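Local coordinates for protein carboxylesterase (Uncultured bacterium, PDB 5GMX) that hydrolyses carboxylic esters as a family VIII carboxylesterase of the beta-lactamase fold and also acts on oxyimino cephalosporins, at residues G198-I203 and D210-E215. Residues are numbered along the deposited sequence; the frame is centred on the assembly and turned at random.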
loop_
_atom_site.group_PDB
_atom_site.type_symbol
_atom_site.label_atom_id
_atom_site.label_comp_id
_atom_site.label_asym_id
_atom_site.label_seq_id
_atom_site.Cartn_x
_atom_site.Cartn_y
_atom_site.Cartn_z
ATOM N N GLY A 198 0.951 15.100 -1.025
ATOM C CA GLY A 198 0.735 15.161 0.411
ATOM C C GLY A 198 -0.679 15.490 0.859
ATOM O O GLY A 198 -1.012 15.338 2.037
ATOM N N ASN A 199 -1.501 15.972 -0.063
ATOM C CA ASN A 199 -2.899 16.231 0.243
ATOM C C ASN A 199 -3.824 15.105 -0.217
ATOM O O ASN A 199 -5.035 15.178 -0.008
ATOM C CB ASN A 199 -3.346 17.550 -0.387
ATOM C CG ASN A 199 -3.194 17.548 -1.896
ATOM O OD1 ASN A 199 -2.208 17.031 -2.437
ATOM N ND2 ASN A 199 -4.190 18.089 -2.589
ATOM N N ASP A 200 -3.269 14.071 -0.846
ATOM C CA ASP A 200 -4.102 13.021 -1.420
ATOM C C ASP A 200 -3.737 11.610 -0.918
ATOM O O ASP A 200 -4.267 10.618 -1.419
ATOM C CB ASP A 200 -4.036 13.057 -2.950
ATOM C CG ASP A 200 -4.938 14.141 -3.560
ATOM O OD1 ASP A 200 -6.033 14.423 -3.007
ATOM O OD2 ASP A 200 -4.560 14.698 -4.615
ATOM N N TYR A 201 -2.832 11.521 0.053
ATOM C CA TYR A 201 -2.575 10.248 0.737
ATOM C C TYR A 201 -2.003 10.470 2.135
ATOM O O TYR A 201 -0.951 11.095 2.302
ATOM C CB TYR A 201 -1.625 9.352 -0.071
ATOM C CG TYR A 201 -1.802 7.889 0.273
ATOM C CD1 TYR A 201 -1.226 7.343 1.411
ATOM C CD2 TYR A 201 -2.563 7.065 -0.523
ATOM C CE1 TYR A 201 -1.406 6.005 1.741
ATOM C CE2 TYR A 201 -2.750 5.726 -0.203
ATOM C CZ TYR A 201 -2.170 5.199 0.922
ATOM O OH TYR A 201 -2.368 3.858 1.216
ATOM N N TYR A 202 -2.688 9.919 3.130
ATOM C CA TYR A 202 -2.315 10.084 4.530
ATOM C C TYR A 202 -2.170 8.739 5.249
ATOM O O TYR A 202 -2.954 7.821 5.033
ATOM C CB TYR A 202 -3.365 10.912 5.283
ATOM C CG TYR A 202 -3.633 12.297 4.737
ATOM C CD1 TYR A 202 -4.459 12.485 3.635
ATOM C CD2 TYR A 202 -3.087 13.424 5.347
ATOM C CE1 TYR A 202 -4.708 13.761 3.138
ATOM C CE2 TYR A 202 -3.343 14.696 4.864
ATOM C CZ TYR A 202 -4.149 14.858 3.761
ATOM O OH TYR A 202 -4.413 16.126 3.275
ATOM N N ILE A 203 -1.170 8.644 6.113
ATOM C CA ILE A 203 -1.106 7.565 7.084
ATOM C C ILE A 203 -1.205 8.221 8.445
ATOM O O ILE A 203 -0.244 8.829 8.920
ATOM C CB ILE A 203 0.179 6.734 6.955
ATOM C CG1 ILE A 203 0.295 6.164 5.535
ATOM C CG2 ILE A 203 0.184 5.602 7.988
ATOM C CD1 ILE A 203 1.653 5.567 5.222
ATOM N N ASP A 210 -10.699 15.105 7.948
ATOM C CA ASP A 210 -11.588 13.957 8.104
ATOM C C ASP A 210 -12.921 14.115 7.379
ATOM O O ASP A 210 -13.549 13.124 7.028
ATOM C CB ASP A 210 -11.849 13.662 9.581
ATOM C CG ASP A 210 -12.288 12.223 9.804
ATOM O OD1 ASP A 210 -11.416 11.327 9.789
ATOM O OD2 ASP A 210 -13.503 11.979 9.965
ATOM N N HIS A 211 -13.342 15.352 7.135
ATOM C CA HIS A 211 -14.593 15.601 6.430
ATOM C C HIS A 211 -14.538 15.096 4.984
ATOM O O HIS A 211 -15.573 14.982 4.323
ATOM C CB HIS A 211 -14.932 17.101 6.451
ATOM C CG HIS A 211 -14.024 17.942 5.603
ATOM N ND1 HIS A 211 -12.818 18.427 6.059
ATOM C CD2 HIS A 211 -14.157 18.396 4.334
ATOM C CE1 HIS A 211 -12.235 19.128 5.099
ATOM N NE2 HIS A 211 -13.027 19.125 4.044
ATOM N N ARG A 212 -13.334 14.806 4.495
ATOM C CA ARG A 212 -13.173 14.389 3.104
ATOM C C ARG A 212 -13.402 12.894 2.893
ATOM O O ARG A 212 -13.482 12.433 1.756
ATOM C CB ARG A 212 -11.779 14.765 2.598
ATOM C CG ARG A 212 -11.499 16.261 2.613
ATOM C CD ARG A 212 -10.007 16.535 2.504
ATOM N NE ARG A 212 -9.442 15.858 1.339
ATOM C CZ ARG A 212 -8.143 15.757 1.089
ATOM N NH1 ARG A 212 -7.262 16.295 1.917
ATOM N NH2 ARG A 212 -7.733 15.123 0.002
ATOM N N VAL A 213 -13.490 12.129 3.980
ATOM C CA VAL A 213 -13.559 10.674 3.853
ATOM C C VAL A 213 -14.921 10.191 3.353
ATOM O O VAL A 213 -15.966 10.563 3.886
ATOM C CB VAL A 213 -13.234 9.972 5.191
ATOM C CG1 VAL A 213 -13.284 8.463 5.027
ATOM C CG2 VAL A 213 -11.863 10.383 5.668
ATOM N N ALA A 214 -14.895 9.361 2.317
ATOM C CA ALA A 214 -16.100 8.723 1.818
ATOM C C ALA A 214 -16.446 7.549 2.713
ATOM O O ALA A 214 -15.655 7.167 3.565
ATOM C CB ALA A 214 -15.908 8.257 0.388
ATOM N N GLU A 215 -17.615 6.959 2.500
ATOM C CA GLU A 215 -18.065 5.840 3.322
ATOM C C GLU A 215 -17.659 4.517 2.699
ATOM O O GLU A 215 -17.951 4.258 1.531
ATOM C CB GLU A 215 -19.581 5.894 3.510
ATOM C CG GLU A 215 -20.163 4.732 4.292
ATOM C CD GLU A 215 -21.684 4.692 4.232
ATOM O OE1 GLU A 215 -22.280 5.456 3.434
ATOM O OE2 GLU A 215 -22.285 3.906 4.997
#
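R212 leaves its backbone with CG anti to the carbonyl carbon (chi1 -61°) and bends at chi3 (54°), which carries the guanidinium to the 198-203 segment; Y202, with a similar first torsion (-58°), lifts its hydroxyl to meet it. D200 CA and R212 CA, the nearest pair across the contact, are 10.2 Å apart, so one long side chain spans the gap. NH2 of R212 donates to the carbonyl O of N199 at 2.7 Å, nearly in line with the C=O bond and within the guanidinium plane. NH1 adds a weak, more bent bond to the same oxygen at 3.1 Å, making a fork, and another weak one to the Y202 OH at 3.2 Å. The carboxylate of D200 also lies at the guanidinium edge, its OD1 3.5 Å from R212 NH2 in a long salt bridge, the two planes steeply inclined. E209 bridges to NH1, and the carbonyl of D64 accepts from NE. The contact thus illustrates how a buried arginine ties the 210-215 loop chiefly to the turn leading into edge strand 201-202: two carbonyl oxygens grip its three nitrogens and should limit rotation, while E209, and partly the D200 carboxylate shared with R273, probably offset its charge.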